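Long-range contacts in putative O-GlcNAcase nagJ (Clostridium perfringens, PDB 6PV5), which probably hydrolyses glycosidic bonds of N-acetylhexosamines as a family 84 glycoside hydrolase, this chain being the catalytic part of a longer protein: residues D71-L77 and T155-K160; P184-M188 and D428-F434; K446-T451 and A471-I475. All blocks are in the same frame, centred on the assembly; numbering follows the deposited sequence.

Contact 1 (D71-L77 and T155-K160); sequences DTYAFEL and TFYGVK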
# COMPACT_ATOMS: atom_id res chain seq x y z
N ASP A 71 -2.76 -16.35 -21.34
CA ASP A 71 -2.81 -14.89 -21.28
C ASP A 71 -1.55 -14.31 -21.91
O ASP A 71 -0.44 -14.68 -21.53
CB ASP A 71 -2.96 -14.38 -19.85
CG ASP A 71 -2.76 -12.87 -19.70
OD1 ASP A 71 -3.64 -12.09 -20.15
OD2 ASP A 71 -1.72 -12.48 -19.15
N THR A 72 -1.74 -13.39 -22.87
CA THR A 72 -0.65 -12.69 -23.52
C THR A 72 0.42 -12.34 -22.49
O THR A 72 1.59 -12.71 -22.64
CB THR A 72 -1.14 -11.45 -24.28
N TYR A 73 -0.00 -11.66 -21.42
CA TYR A 73 0.92 -11.06 -20.48
C TYR A 73 1.56 -12.13 -19.59
O TYR A 73 2.78 -12.20 -19.49
CB TYR A 73 0.24 -9.92 -19.71
CG TYR A 73 -0.35 -8.85 -20.59
CD1 TYR A 73 -1.70 -8.54 -20.51
CD2 TYR A 73 0.43 -8.13 -21.48
CE1 TYR A 73 -2.27 -7.54 -21.29
CE2 TYR A 73 -0.12 -7.14 -22.27
CZ TYR A 73 -1.48 -6.84 -22.18
OH TYR A 73 -2.03 -5.86 -22.94
N ALA A 74 0.73 -12.97 -18.97
CA ALA A 74 1.25 -14.07 -18.17
C ALA A 74 2.34 -14.80 -18.95
O ALA A 74 3.37 -15.16 -18.38
CB ALA A 74 0.14 -15.00 -17.76
N PHE A 75 2.11 -14.97 -20.26
CA PHE A 75 2.98 -15.72 -21.16
C PHE A 75 4.25 -14.94 -21.49
O PHE A 75 5.35 -15.47 -21.37
CB PHE A 75 2.23 -16.14 -22.43
CG PHE A 75 2.87 -17.27 -23.19
CD1 PHE A 75 2.55 -18.59 -22.91
CD2 PHE A 75 3.81 -17.01 -24.18
CE1 PHE A 75 3.15 -19.63 -23.61
CE2 PHE A 75 4.41 -18.05 -24.87
CZ PHE A 75 4.08 -19.36 -24.59
N GLU A 76 4.09 -13.68 -21.91
CA GLU A 76 5.20 -12.79 -22.19
C GLU A 76 6.09 -12.63 -20.95
O GLU A 76 7.30 -12.46 -21.08
CB GLU A 76 4.70 -11.45 -22.72
N LEU A 77 5.48 -12.68 -19.76
CA LEU A 77 6.21 -12.68 -18.50
C LEU A 77 7.08 -13.92 -18.40
O LEU A 77 8.28 -13.82 -18.15
CB LEU A 77 5.22 -12.66 -17.32
CG LEU A 77 5.10 -11.37 -16.51
CD1 LEU A 77 4.36 -11.66 -15.22
CD2 LEU A 77 6.45 -10.74 -16.20
N THR A 155 -3.16 -16.28 -13.67
CA THR A 155 -2.03 -16.89 -14.36
C THR A 155 -0.83 -15.93 -14.34
O THR A 155 0.30 -16.36 -14.16
CB THR A 155 -2.44 -17.38 -15.77
OG1 THR A 155 -3.52 -18.30 -15.66
CG2 THR A 155 -1.32 -18.05 -16.53
N PHE A 156 -1.11 -14.64 -14.56
CA PHE A 156 -0.16 -13.56 -14.40
C PHE A 156 0.46 -13.57 -12.99
O PHE A 156 1.68 -13.52 -12.86
CB PHE A 156 -0.83 -12.24 -14.77
CG PHE A 156 0.06 -11.03 -14.85
CD1 PHE A 156 0.66 -10.67 -16.04
CD2 PHE A 156 0.24 -10.21 -13.74
CE1 PHE A 156 1.46 -9.53 -16.12
CE2 PHE A 156 1.03 -9.07 -13.83
CZ PHE A 156 1.64 -8.74 -15.01
N TYR A 157 -0.38 -13.68 -11.95
CA TYR A 157 0.09 -13.71 -10.57
C TYR A 157 0.86 -14.99 -10.28
O TYR A 157 1.74 -15.01 -9.43
CB TYR A 157 -1.06 -13.57 -9.56
CG TYR A 157 -1.73 -12.22 -9.55
CD1 TYR A 157 -1.08 -11.09 -10.03
CD2 TYR A 157 -3.02 -12.07 -9.07
CE1 TYR A 157 -1.70 -9.85 -10.06
CE2 TYR A 157 -3.64 -10.83 -9.05
CZ TYR A 157 -2.98 -9.72 -9.55
OH TYR A 157 -3.61 -8.51 -9.56
N GLY A 158 0.48 -16.08 -10.96
CA GLY A 158 1.20 -17.34 -10.83
C GLY A 158 2.65 -17.17 -11.26
O GLY A 158 3.56 -17.68 -10.60
N VAL A 159 2.85 -16.43 -12.36
CA VAL A 159 4.17 -16.18 -12.91
C VAL A 159 4.96 -15.22 -12.01
O VAL A 159 6.17 -15.37 -11.84
CB VAL A 159 4.10 -15.67 -14.36
CG1 VAL A 159 5.48 -15.36 -14.91
CG2 VAL A 159 3.36 -16.63 -15.27
N LYS A 160 4.26 -14.21 -11.47
CA LYS A 160 4.87 -13.27 -10.53
C LYS A 160 5.40 -14.03 -9.33
O LYS A 160 6.48 -13.73 -8.82
CB LYS A 160 3.88 -12.18 -10.10
CG LYS A 160 3.53 -11.16 -11.17
CD LYS A 160 4.73 -10.36 -11.61
CE LYS A 160 4.39 -9.28 -12.60
NZ LYS A 160 5.54 -8.37 -12.81
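A chi1 of -172° swings the Phe156 ring away from its own backbone N and lays it along the flank of segment 71-77, where Leu77, Ala74 and Tyr73 meet it from different directions. Leu77 comes over one face: its CD1 stands 4.0 Å from the centroid of the Phe156 ring and 20° off the ring normal, a CH-pi contact displaced toward the rim on the CE1 side. The backbone at Tyr73 and Ala74 lies instead at the ring edge, close to its plane, while Tyr73 CB reaches Phe156 CD1 obliquely at 3.8 Å. Val159 divides its two methyls by a similar rotation. CG1, anti to the backbone N, rests against Leu77 CB at 3.6 Å, whereas CG2 points at the carbonyl, 3.4 Å from Ala74 O. Ala74, being small, sits close to the opposite backbone; its CB is 3.5 Å from Phe156 N and 3.6 Å from Thr155 CG2. Lys160 bends at its second torsion, and the Lys160 and Leu77 side chains cross at about a right angle, with Lys160 CE 3.5 Å from Leu77 CD1. The axes of the two short helices approach to 8.4 Å at 18°, nearly parallel. Asp71 is the N-cap of helix 72-82, though the capping bond from Ala74 N to Asp71 OD2 is modelled unusually short and its exact length is doubtful. Both segments belong to the domain related to domain 2 of family 20 glycoside hydrolases. The charged ends find partners beyond the two segments: Lys160 NZ forms a salt bridge with Glu214, and Asp71 OD1 one with Lys257. The chemistry thus implies a division of labour, with apolar contact joining the two helices and charge pairing tying their edges to the neighbouring barrel domain.

Contact 2 (P184-M188 and D428-F434); sequences PSFKM and DEEVSGF. With EDO (1,2-ethanediol), chain D.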
# COMPACT_ATOMS: atom_id res chain seq x y z
N PRO A 184 -6.63 -14.03 -3.25
CA PRO A 184 -6.70 -12.83 -2.40
C PRO A 184 -7.85 -12.72 -1.41
O PRO A 184 -8.99 -13.07 -1.73
CB PRO A 184 -6.90 -11.72 -3.44
CG PRO A 184 -7.67 -12.38 -4.59
CD PRO A 184 -7.19 -13.82 -4.60
N SER A 185 -7.55 -12.12 -0.24
CA SER A 185 -8.53 -11.77 0.79
C SER A 185 -9.50 -10.71 0.27
O SER A 185 -10.69 -10.78 0.54
CB SER A 185 -7.85 -11.25 2.03
OG SER A 185 -6.93 -12.20 2.55
N PHE A 186 -8.97 -9.69 -0.42
CA PHE A 186 -9.82 -8.60 -0.88
C PHE A 186 -9.80 -8.61 -2.40
O PHE A 186 -8.75 -8.83 -2.98
CB PHE A 186 -9.35 -7.24 -0.38
CG PHE A 186 -9.37 -7.04 1.12
CD1 PHE A 186 -10.43 -6.41 1.75
CD2 PHE A 186 -8.31 -7.48 1.91
CE1 PHE A 186 -10.44 -6.24 3.12
CE2 PHE A 186 -8.33 -7.30 3.29
CZ PHE A 186 -9.39 -6.67 3.89
N LYS A 187 -10.96 -8.35 -3.01
CA LYS A 187 -11.11 -8.49 -4.45
C LYS A 187 -10.57 -7.24 -5.13
O LYS A 187 -10.25 -7.27 -6.32
CB LYS A 187 -12.57 -8.69 -4.85
CG LYS A 187 -13.47 -7.48 -4.63
CD LYS A 187 -14.91 -7.67 -5.09
CE LYS A 187 -15.70 -6.39 -4.93
NZ LYS A 187 -17.01 -6.43 -5.62
N MET A 188 -10.55 -6.13 -4.38
CA MET A 188 -9.90 -4.92 -4.85
C MET A 188 -8.81 -4.50 -3.86
O MET A 188 -9.09 -4.30 -2.68
CB MET A 188 -10.88 -3.78 -5.08
CG MET A 188 -10.29 -2.75 -6.00
SD MET A 188 -11.07 -1.13 -5.94
CE MET A 188 -10.57 -0.52 -7.55
N ASP A 428 -12.07 -8.66 6.07
CA ASP A 428 -12.56 -9.19 4.80
C ASP A 428 -14.00 -9.71 4.92
O ASP A 428 -14.71 -9.81 3.91
CB ASP A 428 -11.58 -10.17 4.17
CG ASP A 428 -11.32 -11.43 4.98
OD1 ASP A 428 -11.63 -11.44 6.18
OD2 ASP A 428 -10.80 -12.40 4.41
N GLU A 429 -14.47 -9.99 6.14
CA GLU A 429 -15.85 -10.44 6.34
C GLU A 429 -16.83 -9.33 5.98
O GLU A 429 -17.95 -9.63 5.58
CB GLU A 429 -16.07 -10.85 7.80
CG GLU A 429 -15.30 -12.09 8.20
CD GLU A 429 -15.61 -12.59 9.61
OE1 GLU A 429 -16.65 -12.17 10.17
OE2 GLU A 429 -14.81 -13.41 10.15
N GLU A 430 -16.43 -8.06 6.13
CA GLU A 430 -17.35 -6.94 5.93
C GLU A 430 -16.86 -5.98 4.84
O GLU A 430 -17.54 -5.01 4.50
CB GLU A 430 -17.57 -6.20 7.25
CG GLU A 430 -18.27 -7.01 8.33
CD GLU A 430 -19.62 -7.62 7.95
OE1 GLU A 430 -20.38 -6.97 7.19
OE2 GLU A 430 -19.90 -8.76 8.39
N VAL A 431 -15.66 -6.24 4.32
CA VAL A 431 -14.97 -5.27 3.48
C VAL A 431 -14.40 -6.02 2.28
O VAL A 431 -13.69 -7.00 2.46
CB VAL A 431 -13.86 -4.55 4.29
CG1 VAL A 431 -13.04 -3.60 3.42
CG2 VAL A 431 -14.44 -3.79 5.48
N SER A 432 -14.68 -5.51 1.07
CA SER A 432 -14.31 -6.18 -0.17
C SER A 432 -13.15 -5.47 -0.88
O SER A 432 -12.60 -6.00 -1.85
CB SER A 432 -15.50 -6.22 -1.10
OG SER A 432 -15.95 -4.89 -1.37
N GLY A 433 -12.85 -4.25 -0.44
CA GLY A 433 -11.77 -3.48 -1.06
C GLY A 433 -10.86 -2.83 -0.02
O GLY A 433 -11.32 -2.31 0.99
N PHE A 434 -9.56 -2.88 -0.30
CA PHE A 434 -8.56 -2.18 0.49
C PHE A 434 -7.77 -1.20 -0.39
O PHE A 434 -7.18 -1.59 -1.39
CB PHE A 434 -7.69 -3.19 1.23
CG PHE A 434 -6.63 -2.53 2.07
CD1 PHE A 434 -6.98 -1.71 3.13
CD2 PHE A 434 -5.28 -2.74 1.81
CE1 PHE A 434 -6.00 -1.09 3.90
CE2 PHE A 434 -4.31 -2.10 2.57
CZ PHE A 434 -4.67 -1.28 3.62
C1 EDO D . -23.80 -7.09 4.10
O1 EDO D . -24.42 -6.77 5.34
C2 EDO D . -22.31 -7.09 4.12
O2 EDO D . -21.71 -8.11 4.92
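Phe186 is gripped on both faces by segment 428-434. Over one face Phe434 CB stands almost on the ring axis, 4.2 Å from the centroid of the Phe186 ring and 11° off its normal, a CH-pi contact centred on the ring. The opposite face meets Asp428 CB, offset toward the rim and 4.1 Å from Phe186 CZ; the two side chains cross at about a right angle, and the Asp428 carboxylate plane is turned 46° from the ring. Val431 CB and Ser432 C lie at the edge, near the ring plane, while Val431 CG1 comes to 3.7 Å from Phe186 CE1. With CG between its backbone N and carbonyl carbon, the Lys187 side chain runs out extended beside Ser432, so that Lys187 CE passes 3.8 Å from Ser432 CB before NZ reaches a salt bridge with Glu369. Alongside the ring the two backbones pair. Ser432 O receives two N-H groups, a weak bond from Lys187 N at 3.1 Å and a straighter one from Met188 N at 3.3 Å, the latter donor lying in the carbonyl plane. In return Phe434 N donates to Met188 O at 2.8 Å with an angle of 166° at the hydrogen. Because Met188 both gives and accepts around Gly433, the pairing of Met188 with Gly433 is a parallel bridge. Away from the pairing, Glu430 OE1 accepts from O2 of a 1,2-ethanediol at 2.9 Å, probably a crystallisation additive. A parallel bridge between the first strand, 188-192, and the last, 431-436, is the closing step of an eight-stranded parallel barrel, the (beta/alpha)8 fold of the family 84 catalytic domain.

Contact 3 (K446-T451 and A471-I475); sequences KISTLT and AIEII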
# COMPACT_ATOMS: atom_id res chain seq x y z
N LYS A 446 6.79 3.53 -0.69
CA LYS A 446 6.74 2.14 -1.11
C LYS A 446 6.69 1.14 0.04
O LYS A 446 5.98 0.16 -0.07
CB LYS A 446 7.84 1.84 -2.14
CG LYS A 446 7.60 2.53 -3.46
CD LYS A 446 8.65 2.18 -4.50
CE LYS A 446 8.48 2.98 -5.79
NZ LYS A 446 9.59 2.67 -6.72
N ILE A 447 7.48 1.32 1.10
CA ILE A 447 7.51 0.37 2.19
C ILE A 447 6.11 0.13 2.74
O ILE A 447 5.67 -1.02 2.80
CB ILE A 447 8.57 0.69 3.27
CG1 ILE A 447 9.99 0.52 2.71
CG2 ILE A 447 8.39 -0.18 4.50
CD1 ILE A 447 11.01 1.42 3.36
N SER A 448 5.39 1.20 3.10
CA SER A 448 4.06 1.06 3.67
C SER A 448 3.12 0.42 2.65
O SER A 448 2.41 -0.51 2.99
CB SER A 448 3.53 2.38 4.19
OG SER A 448 4.47 2.96 5.08
N THR A 449 3.14 0.92 1.41
CA THR A 449 2.30 0.42 0.33
C THR A 449 2.46 -1.09 0.14
O THR A 449 1.47 -1.79 -0.11
CB THR A 449 2.49 1.20 -0.97
OG1 THR A 449 2.31 2.58 -0.68
CG2 THR A 449 1.47 0.83 -2.01
N LEU A 450 3.69 -1.60 0.23
CA LEU A 450 3.92 -3.01 0.02
C LEU A 450 3.33 -3.83 1.17
O LEU A 450 2.87 -4.95 0.95
CB LEU A 450 5.42 -3.30 -0.11
CG LEU A 450 6.06 -2.87 -1.42
CD1 LEU A 450 7.57 -2.95 -1.30
CD2 LEU A 450 5.57 -3.75 -2.57
N THR A 451 3.39 -3.30 2.41
CA THR A 451 2.77 -4.01 3.52
C THR A 451 1.26 -4.04 3.27
O THR A 451 0.60 -5.01 3.62
CB THR A 451 3.16 -3.49 4.91
OG1 THR A 451 2.66 -2.16 5.08
CG2 THR A 451 4.66 -3.49 5.17
N ALA A 471 9.11 -5.87 3.38
CA ALA A 471 8.98 -4.71 2.50
C ALA A 471 10.27 -3.87 2.52
O ALA A 471 10.68 -3.34 1.50
CB ALA A 471 7.78 -3.88 2.89
N ILE A 472 10.86 -3.72 3.71
CA ILE A 472 12.11 -2.97 3.85
C ILE A 472 13.21 -3.68 3.05
O ILE A 472 13.99 -3.03 2.38
CB ILE A 472 12.50 -2.81 5.33
CG1 ILE A 472 11.58 -1.79 6.01
CG2 ILE A 472 13.97 -2.43 5.46
CD1 ILE A 472 11.72 -1.76 7.52
N GLU A 473 13.23 -5.02 3.10
CA GLU A 473 14.23 -5.77 2.35
C GLU A 473 14.04 -5.52 0.85
O GLU A 473 15.02 -5.36 0.12
CB GLU A 473 14.11 -7.26 2.65
CG GLU A 473 15.09 -8.12 1.89
CD GLU A 473 15.17 -9.56 2.39
OE1 GLU A 473 14.12 -10.25 2.44
OE2 GLU A 473 16.29 -9.99 2.73
N ILE A 474 12.78 -5.51 0.40
CA ILE A 474 12.50 -5.30 -1.01
C ILE A 474 13.01 -3.92 -1.43
O ILE A 474 13.51 -3.76 -2.52
CB ILE A 474 10.99 -5.47 -1.28
CG1 ILE A 474 10.57 -6.94 -1.22
CG2 ILE A 474 10.56 -4.79 -2.59
CD1 ILE A 474 9.07 -7.16 -1.09
N ILE A 475 12.84 -2.91 -0.57
CA ILE A 475 13.05 -1.52 -0.95
C ILE A 475 14.51 -1.10 -0.69
O ILE A 475 15.08 -0.36 -1.51
CB ILE A 475 12.00 -0.61 -0.29
CG1 ILE A 475 10.59 -0.92 -0.81
CG2 ILE A 475 12.32 0.88 -0.46
CD1 ILE A 475 10.43 -0.71 -2.30
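Ile475 touches three side chains of segment 446-451. Its second torsion, -61°, folds CD1 back toward Lys446, and Ile475 CD1 reaches Lys446 CB at 3.6 Å. Higher up the same side chain, Ile475 CG1 meets Leu450 CD1 at 3.7 Å, and Ile475 CB lies 3.8 Å from Ile447 CG1. Leu450 CD1 is shared, for it also touches Ile474 CG2 at 3.7 Å. The branch of Ile447 that lies anti to its backbone N turns the other way, with Ile447 CG2 3.9 Å from Ile472 CG1. Ala471 brings only a methyl, and this brings the backbones near: Ala471 CB is 3.6 Å from Ile447 O. Thr451 adds its methyl CG2, which also touches Ala471 CB.

These contacts join the last helix of the (beta/alpha)8 barrel, 446-457, to the next helix, 464-476, two consecutive helices joined by a short loop; the short axes approach to 8.9 Å at an angle of 132°. Nothing polar links the two segments, and what sets the side chains lies further out. Thr451 OG1 donates to Ser448 O at 2.7 Å and also bonds to the backbone at Ile420, which fixes the rotation and leaves CG2 facing Ala471. Lys446, extended past CG, carries NZ away to salt bridges with Asp207 and Asp443. Helix 202-214 covers Leu450 through Met211, and Phe483 of helix 480-487 backs both Ile447 and Ile472.

Overall arrangement
The three contacts follow one another along the chain without touching. Contact 1 lies in the N-terminal domain, contact 2 closes the barrel, and contact 3 packs on its outside. Centres are about 23 Å apart for contacts 1 and 2 and for contacts 1 and 3, and about 21 Å for contacts 2 and 3. Nearest atoms of contact 2 come to about 6 Å from each of the others. Trp457, at the end of the helix bearing 446-451, meets the ring of Tyr157 in segment 155-160 and bonds to Ser185 of contact 2. All three lie away from the predicted proton donor Asp305, which follows the barrel strand 298-302.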